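Local structure of putative uncharacterized protein (Streptococcus mutans, 3L7T) at residues K18-Y23 and Y43-K48; L27-I32 and L85-E90; F57-K60 and N65-A68; P70-I73 and R77-C80; E108-D113 and K117-F122. The protein binds zinc and belongs to the glyoxalase (VOC) superfamily, so it may act as a lactoylglutathione lyase, although its function is unproven. All coordinates share one frame; numbering follows the deposited sequence.

In the fold
Interactions 1, 2 and 3 share one four-stranded sheet. Interactions 1 and 2 have centres about 12 Å apart and touch where strands 30-37 and 42-49 pair; interaction 3 starts at the end of strand 52-58, the neighbour of 42-49. Interaction 2 also reaches strand 81-88 at the rim of the second sheet, whose opposite rim is the hairpin of interaction 5. Interaction 4 belongs, like segment 65-68, to the long connection between the sheets. Zinc is bound by His8 and Glu55, and the Leu45 side chain lies about 12 Å from it. Of the zinc-binding residues His84 and Glu131, the first is about 5 Å from Arg72 and the second about 4 Å from Met119, side chain to side chain.

Interaction 1: K18-Y23 and Y43-K48; sequences KSYEFY and YKLDLK
The Tyr20 ring is approached obliquely by Leu45 CD2, 3.7 Å from Tyr20 CD1, while Leu45 CD1 is 4.0 Å from Tyr20 CE1. The two side chains cross at about a right angle. Tyr20 has its CG anti to the backbone N (chi1 180°), which carries the ring over to the leucine although its CB does not head for the strand. Leu47 CD1 comes obliquely beside the Tyr23 ring and is closest at the root of that side chain, 3.7 Å from Tyr23 CB. One face of the Tyr23 ring is taken by Phe22, whose CD2 sits 3.7 Å above the ring plane and over its centre. In return, Tyr23 CD2 lies in the plane of the Phe22 ring, at its edge.

This is helix 16-26 packed on one face of a sheet, an arrangement found throughout the VOC superfamily. Leucines suit the strand positions because their branched, apolar ends fill the space under the helix, where Val24 also touches both Leu45 and Leu47. Tyrosine adds a hydroxyl to a buried ring, and Tyr23 OH is satisfied by a hydrogen bond with Asp124.

The other face of strand 42-49 is charged. Lys44 NZ forms a salt bridge with Asp46 OD1 at 2.6 Å, reaching the carboxylate on its syn side. Lys44 also pairs with Glu55, a zinc ligand, and may offset part of its charge; Asp46 OD2 has a second partner in Arg33.

Interaction 2: L27-I32 and L85-E90; sequences LGFEVI and LAFYVE
Phe29 and Phe87 meet ring to ring, reaching toward one another from opposite directions. Phe29 CZ lies 3.6 Å from Phe87 CE1 and 3.8 Å from Phe87 CZ. The ring planes are inclined at 49° with centroids 5.5 Å apart, an oblique pairing rather than a stack or a T-shape. Phenylalanine fits both places, since a long, wholly apolar side chain can bridge the distance between the backbones without burying a polar group.

Next to the pair, Leu47, Cys49 and Leu54 pack against Phe29, and Leu54 also touches Leu85. The contact thus links two sheets of the VOC fold through their interior: Phe29 lies by the start of strand 30-37, and Phe87 lies on strand 81-88, each an outermost strand of its own sheet within the chain.

Further out, the backbones fix where the rings start. Gly28, with its positive phi of 75°, suits the turn by which the chain leaves helix 16-26. Backbone hydrogen bonds join Phe29 to Tyr23, and Phe87 to Glu131 on the neighbouring strand. Residues 85-88 also form an antiparallel ladder with a strand of the second subunit, continuing the sheet across the interface.

Interaction 3: F57-K60 and N65-A68; sequences FGNK and NYCA
Asn59 and Tyr66 are the main partners, and most of what joins them is packing. The tyrosine ring lies against the backbone of the facing segment: Asn59 O stands at its edge, near the ring plane, 3.7 Å from Tyr66 CE1, while Lys60 O approaches Tyr66 CD1 obliquely at 3.2 Å. Asn59 CB lies 4.1 Å from Tyr66 CD1. The place of Asn59 O agrees with the weakly positive rim of an aromatic ring, so tyrosine is a good choice beside main-chain carbonyls, and its hydroxyl is taken by Ser14 O.

The polar links run through the Asn59 amide. Its ND2 donates to a water at 2.9 Å, which also accepts the Cys67 N-H, N to water oxygen 2.9 Å, and so ties the segments together. ND2 has a second acceptor in Asp63. At the other end of the amide, Lys60 N is hydrogen-bonded to Asn59 OD1 at 2.8 Å, with the donor 47° out of the carbonyl plane. With both ends engaged, the amide is held against rotation. Asparagine suits the place because it offers donor and acceptor together.

Cys67, which forms an interchain disulfide, has its side chain directed away from Asn59 and packs on Arg77 of the second subunit. The contact folds residues 65-66 of the long connection back on its first residues, 59-60, just past strand 52-58. Tyr43 of strand 42-49 and Tyr16 of helix 16-26 both touch Lys60.

Interaction 4: P70-I73 and R77-C80; sequences PERI and REAC
Glu78 reaches back to Arg72 and brushes Ile73 on the way. From its CB, 4.0 Å from Ile73 O, the chain passes to CG, which lies 3.8 Å from that same oxygen. CG is anti to the carbonyl carbon (chi1 -73°), and the extended chain beyond it sends the carboxylate on to the arginine. There Glu78 CD comes within 3.6 Å of Arg72 NH2, and Glu78 OE2 accepts a nearly straight hydrogen bond from Arg72 NH2, 2.7 Å long with an angle of 166° at the hydrogen. The oxygen sits at the edge of the guanidinium and is met on its anti side, the two planes being turned 68° apart, so this is a salt bridge made through one hydrogen bond, not a two-pronged one. Glu78 OE1 turns to a second charge, Arg83.

Beside the charges, Ile73 CD1 touches Ala79 CB at 4.3 Å; the small alanine leaves room for the isoleucine branch. A water joins the backbones here, donating to Ile73 O at 2.6 Å and accepting from Ala79 N at 2.9 Å.

Both segments are irregular and belong to the connection between the sheets, and Arg72 also packs on Cys80 of the second subunit. Its side chain lies about 5 Å from that of His84, which binds zinc. Arg72 NH2 bonds both to Glu78 and to Arg83 O, while Glu78 shares its charge between two arginines, a pairing that would favour the charged carboxylate.

Interaction 5: E108-D113 and K117-F122; sequences EVRYDD and KKMAFF
A beta hairpin at the rim of the second sheet joins Arg110 and Tyr111 to Met119 and Lys118. Arg110 and Met119 form an antiparallel hydrogen-bonded pair: Arg110 N donates to Met119 O at 3.0 Å, and Met119 N to Arg110 O at 2.9 Å. Toward the turn, Asp112 N adds a bond to Lys117 O, 2.8 Å long. Beyond the bridge pairs, at the other end, a water accepts from Phe121 N and donates to Glu108 O.

Tyr111 and Lys118, a non-hydrogen-bonded pair, share one face, where their side chains run side by side; Tyr111 CE1 is 3.7 Å from Lys118 CG. Here the lysine's flexible methylenes can lie along a ring while its amine makes a long, weak ion pair with Glu93. Met119 occupies the opposite face with Arg110. Its CG lies between backbone N and carbonyl carbon (chi1 52°), bringing SD to 3.8 Å from Asp112 CA and CE to 3.8 Å from Arg110 CG. Asp112 turns its carboxylate to Tyr114 N and His133, tying the turn to the sheet.

Strand 118-123 pairs on its other side with strand 129-133, where Met119 touches zinc-binding Glu131; Val109 rests on helix 92-102, and Phe122 on Leu99 of that helix.

Interaction 1: K18-Y23 and Y43-K48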
# COMPACT_ATOMS: atom_id res chain seq x y z
N LYS A 18 8.13 17.74 -4.89
CA LYS A 18 9.04 17.31 -3.85
C LYS A 18 9.04 15.78 -3.81
O LYS A 18 10.08 15.15 -3.64
CB LYS A 18 8.62 17.87 -2.49
CG LYS A 18 9.01 19.33 -2.28
CD LYS A 18 8.83 19.76 -0.83
CE LYS A 18 9.94 20.70 -0.41
NZ LYS A 18 10.17 21.70 -1.48
N SER A 19 7.88 15.18 -4.04
CA SER A 19 7.78 13.72 -4.01
C SER A 19 8.32 13.09 -5.28
O SER A 19 8.87 12.01 -5.26
CB SER A 19 6.34 13.29 -3.74
OG SER A 19 5.97 13.73 -2.45
N TYR A 20 8.23 13.82 -6.39
CA TYR A 20 8.82 13.35 -7.64
C TYR A 20 10.33 13.31 -7.45
O TYR A 20 10.99 12.33 -7.78
CB TYR A 20 8.48 14.33 -8.78
CG TYR A 20 9.06 13.91 -10.11
CD1 TYR A 20 8.24 13.43 -11.11
CD2 TYR A 20 10.41 14.05 -10.37
CE1 TYR A 20 8.76 13.04 -12.36
CE2 TYR A 20 10.96 13.63 -11.60
CZ TYR A 20 10.13 13.13 -12.57
OH TYR A 20 10.67 12.76 -13.78
N GLU A 21 10.88 14.38 -6.89
CA GLU A 21 12.31 14.39 -6.53
C GLU A 21 12.71 13.18 -5.65
O GLU A 21 13.69 12.48 -5.93
CB GLU A 21 12.65 15.72 -5.83
CG GLU A 21 14.02 15.76 -5.13
CD GLU A 21 15.21 15.64 -6.09
OE1 GLU A 21 15.10 16.10 -7.25
OE2 GLU A 21 16.24 15.06 -5.69
N PHE A 22 11.93 12.93 -4.60
CA PHE A 22 12.24 11.84 -3.67
C PHE A 22 12.22 10.48 -4.38
O PHE A 22 13.20 9.74 -4.35
CB PHE A 22 11.24 11.86 -2.50
CG PHE A 22 11.43 10.75 -1.50
CD1 PHE A 22 12.36 10.88 -0.47
CD2 PHE A 22 10.65 9.59 -1.54
CE1 PHE A 22 12.49 9.90 0.51
CE2 PHE A 22 10.77 8.61 -0.57
CZ PHE A 22 11.73 8.73 0.43
N TYR A 23 11.09 10.12 -4.97
CA TYR A 23 10.92 8.80 -5.60
C TYR A 23 11.79 8.56 -6.84
O TYR A 23 12.28 7.45 -7.08
CB TYR A 23 9.43 8.55 -5.89
CG TYR A 23 8.61 8.25 -4.62
CD1 TYR A 23 8.68 7.01 -4.00
CD2 TYR A 23 7.81 9.24 -4.02
CE1 TYR A 23 8.02 6.73 -2.82
CE2 TYR A 23 7.12 8.97 -2.81
CZ TYR A 23 7.23 7.71 -2.23
OH TYR A 23 6.56 7.41 -1.05
N TYR A 43 -1.84 15.11 -11.07
CA TYR A 43 -0.69 14.42 -11.66
C TYR A 43 -0.68 12.99 -11.20
O TYR A 43 -0.87 12.71 -10.00
CB TYR A 43 0.65 15.08 -11.28
CG TYR A 43 0.77 16.48 -11.87
CD1 TYR A 43 1.30 16.66 -13.15
CD2 TYR A 43 0.35 17.58 -11.16
CE1 TYR A 43 1.42 17.91 -13.70
CE2 TYR A 43 0.43 18.86 -11.73
CZ TYR A 43 0.94 19.00 -13.00
OH TYR A 43 1.05 20.26 -13.57
N LYS A 44 -0.54 12.09 -12.17
CA LYS A 44 -0.43 10.68 -11.88
C LYS A 44 0.89 10.19 -12.46
O LYS A 44 1.15 10.35 -13.65
CB LYS A 44 -1.60 9.91 -12.50
CG LYS A 44 -1.56 8.38 -12.25
CD LYS A 44 -2.71 7.63 -12.94
CE LYS A 44 -2.68 6.14 -12.58
NZ LYS A 44 -1.77 5.34 -13.48
N LEU A 45 1.78 9.79 -11.57
CA LEU A 45 3.13 9.43 -11.91
C LEU A 45 3.26 7.92 -11.69
O LEU A 45 3.13 7.44 -10.55
CB LEU A 45 4.10 10.16 -10.98
CG LEU A 45 5.57 9.73 -11.09
CD1 LEU A 45 6.21 9.94 -12.47
CD2 LEU A 45 6.37 10.43 -10.02
N ASP A 46 3.54 7.19 -12.77
CA ASP A 46 3.61 5.72 -12.69
C ASP A 46 5.06 5.25 -12.72
O ASP A 46 5.79 5.54 -13.68
CB ASP A 46 2.85 5.10 -13.85
CG ASP A 46 1.36 5.49 -13.87
OD1 ASP A 46 0.76 5.67 -12.77
OD2 ASP A 46 0.78 5.59 -14.97
N LEU A 47 5.47 4.56 -11.66
CA LEU A 47 6.88 4.16 -11.48
C LEU A 47 7.05 2.65 -11.55
O LEU A 47 6.20 1.90 -11.06
CB LEU A 47 7.37 4.63 -10.11
CG LEU A 47 7.25 6.15 -9.90
CD1 LEU A 47 8.00 6.56 -8.62
CD2 LEU A 47 7.84 6.96 -11.09
N LYS A 48 8.17 2.19 -12.08
CA LYS A 48 8.40 0.77 -12.12
C LYS A 48 9.11 0.25 -10.88
O LYS A 48 10.19 0.75 -10.52
CB LYS A 48 9.22 0.40 -13.36
CG LYS A 48 9.42 -1.09 -13.50
CD LYS A 48 9.88 -1.47 -14.93
CE LYS A 48 9.75 -2.98 -15.14
NZ LYS A 48 10.80 -3.65 -14.31

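Interaction 2: L27-I32 and L85-E90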
# COMPACT_ATOMS: atom_id res chain seq x y z
N LEU A 27 15.41 7.86 -4.82
CA LEU A 27 15.25 6.42 -4.70
C LEU A 27 15.53 5.73 -6.02
O LEU A 27 15.84 4.54 -6.05
CB LEU A 27 13.87 6.05 -4.17
CG LEU A 27 13.48 6.58 -2.78
CD1 LEU A 27 12.24 5.88 -2.26
CD2 LEU A 27 14.66 6.50 -1.81
N GLY A 28 15.56 6.51 -7.09
CA GLY A 28 15.94 5.99 -8.42
C GLY A 28 14.92 5.13 -9.16
O GLY A 28 15.28 4.40 -10.09
N PHE A 29 13.64 5.22 -8.80
CA PHE A 29 12.62 4.50 -9.57
C PHE A 29 12.51 4.98 -11.03
O PHE A 29 12.45 6.17 -11.30
CB PHE A 29 11.27 4.62 -8.89
CG PHE A 29 11.14 3.80 -7.64
CD1 PHE A 29 11.13 2.43 -7.69
CD2 PHE A 29 11.02 4.42 -6.41
CE1 PHE A 29 11.08 1.68 -6.53
CE2 PHE A 29 10.99 3.67 -5.24
CZ PHE A 29 10.98 2.30 -5.31
N GLU A 30 12.44 4.05 -11.97
CA GLU A 30 12.18 4.39 -13.37
C GLU A 30 10.76 4.94 -13.58
O GLU A 30 9.79 4.31 -13.18
CB GLU A 30 12.37 3.12 -14.21
CG GLU A 30 12.35 3.29 -15.71
CD GLU A 30 12.15 1.96 -16.45
OE1 GLU A 30 12.61 0.91 -15.96
OE2 GLU A 30 11.47 1.96 -17.50
N VAL A 31 10.62 6.05 -14.31
CA VAL A 31 9.32 6.56 -14.70
C VAL A 31 8.77 5.79 -15.90
O VAL A 31 9.41 5.70 -16.96
CB VAL A 31 9.41 8.06 -15.07
CG1 VAL A 31 8.08 8.56 -15.57
CG2 VAL A 31 9.87 8.88 -13.85
N ILE A 32 7.58 5.21 -15.73
CA ILE A 32 6.90 4.58 -16.84
C ILE A 32 6.09 5.60 -17.64
O ILE A 32 6.20 5.63 -18.86
CB ILE A 32 5.98 3.44 -16.38
CG1 ILE A 32 6.76 2.38 -15.59
CG2 ILE A 32 5.26 2.81 -17.58
CD1 ILE A 32 5.88 1.46 -14.74
N LEU A 85 5.02 0.11 3.07
CA LEU A 85 5.45 -0.62 1.90
C LEU A 85 6.91 -0.94 2.12
O LEU A 85 7.69 -0.09 2.56
CB LEU A 85 5.27 0.29 0.66
CG LEU A 85 5.77 -0.12 -0.71
CD1 LEU A 85 5.10 -1.39 -1.11
CD2 LEU A 85 5.42 0.99 -1.71
N ALA A 86 7.29 -2.18 1.82
CA ALA A 86 8.65 -2.60 2.04
C ALA A 86 9.24 -3.05 0.73
O ALA A 86 8.54 -3.64 -0.08
CB ALA A 86 8.67 -3.79 3.04
N PHE A 87 10.54 -2.80 0.55
CA PHE A 87 11.24 -3.17 -0.67
C PHE A 87 12.32 -4.18 -0.33
O PHE A 87 13.04 -4.02 0.66
CB PHE A 87 11.92 -1.93 -1.28
CG PHE A 87 10.98 -0.85 -1.63
CD1 PHE A 87 10.15 -0.97 -2.75
CD2 PHE A 87 10.86 0.29 -0.82
CE1 PHE A 87 9.22 0.02 -3.07
CE2 PHE A 87 9.93 1.29 -1.13
CZ PHE A 87 9.11 1.15 -2.26
N TYR A 88 12.49 -5.16 -1.22
CA TYR A 88 13.64 -6.05 -1.16
C TYR A 88 14.94 -5.36 -1.61
O TYR A 88 14.96 -4.63 -2.62
CB TYR A 88 13.36 -7.31 -1.99
CG TYR A 88 14.49 -8.30 -1.98
CD1 TYR A 88 14.69 -9.17 -0.92
CD2 TYR A 88 15.40 -8.34 -3.03
CE1 TYR A 88 15.77 -10.05 -0.90
CE2 TYR A 88 16.47 -9.22 -3.04
CZ TYR A 88 16.64 -10.09 -1.98
OH TYR A 88 17.70 -10.96 -2.01
N VAL A 89 15.97 -5.45 -0.77
CA VAL A 89 17.34 -5.08 -1.15
C VAL A 89 18.34 -6.19 -0.79
O VAL A 89 18.11 -6.96 0.16
CB VAL A 89 17.78 -3.74 -0.49
CG1 VAL A 89 16.89 -2.59 -0.97
CG2 VAL A 89 17.77 -3.85 1.02
N GLU A 90 19.42 -6.31 -1.55
CA GLU A 90 20.42 -7.34 -1.23
C GLU A 90 21.12 -7.06 0.10
O GLU A 90 21.42 -7.97 0.87
CB GLU A 90 21.47 -7.47 -2.34
CG GLU A 90 20.95 -7.17 -3.73
CD GLU A 90 21.50 -8.12 -4.78
OE1 GLU A 90 21.37 -7.80 -5.98
OE2 GLU A 90 22.03 -9.19 -4.40

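Interaction 3: F57-K60 and N65-A68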
# COMPACT_ATOMS: atom_id res chain seq x y z
N PHE A 57 0.06 9.89 -6.84
CA PHE A 57 -0.93 10.91 -7.17
C PHE A 57 -0.66 12.13 -6.34
O PHE A 57 -0.56 12.05 -5.14
CB PHE A 57 -2.34 10.43 -6.84
CG PHE A 57 -2.86 9.37 -7.76
CD1 PHE A 57 -3.63 9.71 -8.87
CD2 PHE A 57 -2.69 8.03 -7.45
CE1 PHE A 57 -4.19 8.73 -9.70
CE2 PHE A 57 -3.27 7.03 -8.25
CZ PHE A 57 -4.01 7.40 -9.38
N GLY A 58 -0.64 13.30 -6.97
CA GLY A 58 -0.52 14.50 -6.15
C GLY A 58 -0.71 15.68 -7.07
O GLY A 58 -0.98 15.51 -8.25
N ASN A 59 -0.54 16.85 -6.50
CA ASN A 59 -0.68 18.06 -7.27
C ASN A 59 0.45 19.01 -6.91
O ASN A 59 1.08 18.87 -5.86
CB ASN A 59 -2.05 18.70 -7.01
CG ASN A 59 -2.40 19.76 -8.04
OD1 ASN A 59 -1.71 19.90 -9.04
ND2 ASN A 59 -3.49 20.50 -7.81
N LYS A 60 0.79 19.91 -7.83
CA LYS A 60 1.95 20.78 -7.66
C LYS A 60 1.44 22.01 -6.91
O LYS A 60 0.30 22.39 -7.11
CB LYS A 60 2.45 21.21 -9.04
CG LYS A 60 3.24 20.16 -9.74
CD LYS A 60 3.58 20.55 -11.15
CE LYS A 60 4.31 19.40 -11.82
NZ LYS A 60 4.78 19.72 -13.20
N ASN A 65 -5.40 25.18 -8.89
CA ASN A 65 -6.42 24.57 -8.04
C ASN A 65 -5.86 23.64 -6.95
O ASN A 65 -6.50 22.67 -6.55
CB ASN A 65 -7.44 23.81 -8.90
CG ASN A 65 -8.24 24.74 -9.82
OD1 ASN A 65 -8.29 24.54 -11.03
ND2 ASN A 65 -8.81 25.81 -9.25
N TYR A 66 -4.68 23.98 -6.45
CA TYR A 66 -4.04 23.22 -5.38
C TYR A 66 -4.85 23.18 -4.07
O TYR A 66 -5.26 24.22 -3.55
CB TYR A 66 -2.66 23.76 -5.10
CG TYR A 66 -1.95 22.94 -4.06
CD1 TYR A 66 -1.35 21.73 -4.40
CD2 TYR A 66 -1.98 23.31 -2.73
CE1 TYR A 66 -0.69 20.98 -3.45
CE2 TYR A 66 -1.37 22.55 -1.77
CZ TYR A 66 -0.74 21.37 -2.13
OH TYR A 66 -0.13 20.62 -1.15
N CYS A 67 -5.09 21.97 -3.57
CA CYS A 67 -5.70 21.80 -2.24
C CYS A 67 -4.89 20.70 -1.55
O CYS A 67 -4.84 19.58 -2.05
CB CYS A 67 -7.13 21.27 -2.36
SG CYS A 67 -8.34 22.43 -2.98
N ALA A 68 -4.18 21.04 -0.49
CA ALA A 68 -3.33 20.06 0.17
C ALA A 68 -4.18 18.91 0.73
O ALA A 68 -5.18 19.15 1.39
CB ALA A 68 -2.54 20.74 1.29
O HOH W 1 -4.67 19.64 -5.27

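Interaction 4: P70-I73 and R77-C80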
# COMPACT_ATOMS: atom_id res chain seq x y z
N PRO A 70 -5.12 15.87 3.44
CA PRO A 70 -4.82 15.75 4.87
C PRO A 70 -3.52 15.01 5.12
O PRO A 70 -3.03 14.26 4.24
CB PRO A 70 -6.00 14.97 5.44
CG PRO A 70 -7.04 14.93 4.37
CD PRO A 70 -6.38 15.20 3.07
N GLU A 71 -2.92 15.26 6.28
CA GLU A 71 -1.72 14.54 6.69
C GLU A 71 -2.08 13.10 7.04
O GLU A 71 -3.21 12.79 7.44
CB GLU A 71 -1.04 15.23 7.88
CG GLU A 71 -0.33 16.51 7.48
CD GLU A 71 0.35 17.25 8.64
OE1 GLU A 71 0.08 16.95 9.83
OE2 GLU A 71 1.15 18.15 8.33
N ARG A 72 -1.14 12.22 6.77
CA ARG A 72 -1.23 10.84 7.20
C ARG A 72 -1.36 10.82 8.70
O ARG A 72 -0.64 11.53 9.40
CB ARG A 72 0.06 10.10 6.82
CG ARG A 72 -0.07 8.59 7.07
CD ARG A 72 1.17 7.86 6.54
NE ARG A 72 1.13 6.43 6.84
CZ ARG A 72 1.47 5.90 8.01
NH1 ARG A 72 1.93 6.68 8.99
NH2 ARG A 72 1.44 4.58 8.17
N ILE A 73 -2.24 9.98 9.20
CA ILE A 73 -2.36 9.80 10.64
C ILE A 73 -1.32 8.78 11.09
O ILE A 73 -1.33 7.63 10.61
CB ILE A 73 -3.77 9.29 10.98
CG1 ILE A 73 -4.81 10.36 10.64
CG2 ILE A 73 -3.85 8.77 12.45
CD1 ILE A 73 -6.23 9.85 10.62
N ARG A 77 -2.58 6.20 16.95
CA ARG A 77 -2.90 4.95 16.24
C ARG A 77 -3.00 5.30 14.74
O ARG A 77 -3.72 6.23 14.36
CB ARG A 77 -4.26 4.42 16.75
CG ARG A 77 -4.32 3.05 17.46
CD ARG A 77 -2.95 2.40 17.71
NE ARG A 77 -3.06 1.02 18.19
CZ ARG A 77 -2.03 0.19 18.34
NH1 ARG A 77 -2.22 -1.05 18.79
NH2 ARG A 77 -0.79 0.59 18.05
N GLU A 78 -2.33 4.53 13.88
CA GLU A 78 -2.51 4.67 12.45
C GLU A 78 -3.94 4.29 12.09
O GLU A 78 -4.55 3.46 12.78
CB GLU A 78 -1.50 3.78 11.70
CG GLU A 78 -0.05 4.28 11.76
CD GLU A 78 0.95 3.16 11.48
OE1 GLU A 78 0.90 2.13 12.16
OE2 GLU A 78 1.74 3.28 10.53
N ALA A 79 -4.46 4.85 10.99
CA ALA A 79 -5.82 4.57 10.55
C ALA A 79 -5.88 3.20 9.89
O ALA A 79 -4.85 2.64 9.51
CB ALA A 79 -6.30 5.64 9.55
N CYS A 80 -7.10 2.68 9.76
CA CYS A 80 -7.37 1.56 8.88
C CYS A 80 -6.87 1.87 7.48
O CYS A 80 -6.97 3.01 7.00
CB CYS A 80 -8.87 1.28 8.83
SG CYS A 80 -9.53 0.60 10.41
O HOH W 2 -2.76 6.15 8.99

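Interaction 5: E108-D113 and K117-F122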
# COMPACT_ATOMS: atom_id res chain seq x y z
N GLU A 108 17.66 2.79 12.83
CA GLU A 108 18.65 1.73 13.02
C GLU A 108 18.21 0.47 12.31
O GLU A 108 17.04 0.10 12.36
CB GLU A 108 18.78 1.36 14.49
CG GLU A 108 19.70 2.21 15.30
CD GLU A 108 19.78 1.71 16.73
OE1 GLU A 108 20.28 0.58 16.94
OE2 GLU A 108 19.23 2.40 17.62
N VAL A 109 19.19 -0.30 11.88
CA VAL A 109 18.94 -1.63 11.38
C VAL A 109 18.41 -2.54 12.49
O VAL A 109 19.05 -2.71 13.53
CB VAL A 109 20.22 -2.23 10.78
CG1 VAL A 109 20.01 -3.68 10.43
CG2 VAL A 109 20.64 -1.42 9.56
N ARG A 110 17.25 -3.14 12.24
CA ARG A 110 16.73 -4.16 13.13
C ARG A 110 16.51 -5.46 12.38
O ARG A 110 16.81 -5.56 11.19
CB ARG A 110 15.45 -3.72 13.80
CG ARG A 110 14.48 -2.98 12.92
CD ARG A 110 13.71 -1.95 13.74
NE ARG A 110 13.58 -2.35 15.14
CZ ARG A 110 12.49 -2.93 15.65
NH1 ARG A 110 11.45 -3.18 14.88
NH2 ARG A 110 12.45 -3.25 16.94
N TYR A 111 16.11 -6.49 13.09
CA TYR A 111 15.99 -7.81 12.51
C TYR A 111 14.52 -8.23 12.48
O TYR A 111 13.80 -7.96 13.37
CB TYR A 111 16.86 -8.82 13.26
CG TYR A 111 18.30 -8.46 13.28
CD1 TYR A 111 19.18 -9.03 12.40
CD2 TYR A 111 18.79 -7.53 14.15
CE1 TYR A 111 20.48 -8.69 12.39
CE2 TYR A 111 20.08 -7.19 14.15
CZ TYR A 111 20.94 -7.77 13.26
OH TYR A 111 22.25 -7.41 13.28
N ASP A 112 14.10 -8.87 11.41
CA ASP A 112 12.71 -9.29 11.25
C ASP A 112 12.39 -10.26 12.36
O ASP A 112 13.19 -11.09 12.70
CB ASP A 112 12.49 -9.94 9.89
CG ASP A 112 11.06 -10.24 9.62
OD1 ASP A 112 10.46 -10.96 10.37
OD2 ASP A 112 10.52 -9.76 8.65
N ASP A 113 11.22 -10.12 12.93
CA ASP A 113 10.90 -10.89 14.07
C ASP A 113 10.63 -12.35 13.80
O ASP A 113 10.78 -13.18 14.65
CB ASP A 113 9.73 -10.28 14.76
CG ASP A 113 10.12 -9.47 15.93
OD1 ASP A 113 11.25 -9.61 16.45
OD2 ASP A 113 9.29 -8.70 16.36
N LYS A 117 16.01 -11.64 9.39
CA LYS A 117 16.61 -10.89 8.27
C LYS A 117 16.64 -9.40 8.56
O LYS A 117 15.66 -8.87 9.08
CB LYS A 117 15.84 -11.15 6.97
CG LYS A 117 15.86 -12.60 6.47
CD LYS A 117 17.16 -12.92 5.72
CE LYS A 117 16.88 -13.34 4.29
NZ LYS A 117 16.15 -14.64 4.22
N LYS A 118 17.74 -8.74 8.21
CA LYS A 118 17.88 -7.32 8.46
C LYS A 118 16.82 -6.47 7.74
O LYS A 118 16.41 -6.77 6.63
CB LYS A 118 19.28 -6.84 8.08
CG LYS A 118 20.38 -7.37 8.97
CD LYS A 118 21.64 -7.63 8.15
CE LYS A 118 22.76 -6.67 8.52
NZ LYS A 118 23.14 -6.79 9.96
N MET A 119 16.46 -5.35 8.35
CA MET A 119 15.49 -4.45 7.73
C MET A 119 15.68 -3.09 8.37
O MET A 119 16.28 -3.01 9.44
CB MET A 119 14.07 -4.92 7.99
CG MET A 119 13.80 -5.17 9.44
SD MET A 119 12.19 -5.89 9.75
CE MET A 119 11.83 -5.17 11.35
N ALA A 120 15.18 -2.03 7.73
CA ALA A 120 15.30 -0.69 8.31
C ALA A 120 14.19 0.18 7.72
O ALA A 120 13.88 0.05 6.55
CB ALA A 120 16.66 -0.11 7.99
N PHE A 121 13.55 0.99 8.56
CA PHE A 121 12.59 1.99 8.10
C PHE A 121 13.18 3.35 7.75
O PHE A 121 14.07 3.88 8.45
CB PHE A 121 11.48 2.21 9.13
CG PHE A 121 10.45 1.10 9.16
CD1 PHE A 121 9.35 1.12 8.30
CD2 PHE A 121 10.57 0.07 10.08
CE1 PHE A 121 8.40 0.12 8.34
CE2 PHE A 121 9.63 -0.94 10.13
CZ PHE A 121 8.54 -0.93 9.26
N PHE A 122 12.62 3.94 6.71
CA PHE A 122 12.84 5.36 6.39
C PHE A 122 11.47 5.91 6.01
O PHE A 122 10.47 5.20 6.10
CB PHE A 122 13.88 5.51 5.27
CG PHE A 122 13.50 4.87 3.96
CD1 PHE A 122 13.22 5.67 2.86
CD2 PHE A 122 13.57 3.48 3.79
CE1 PHE A 122 13.00 5.10 1.62
CE2 PHE A 122 13.33 2.91 2.57
CZ PHE A 122 13.02 3.72 1.47
O HOH W 3 14.52 0.51 11.33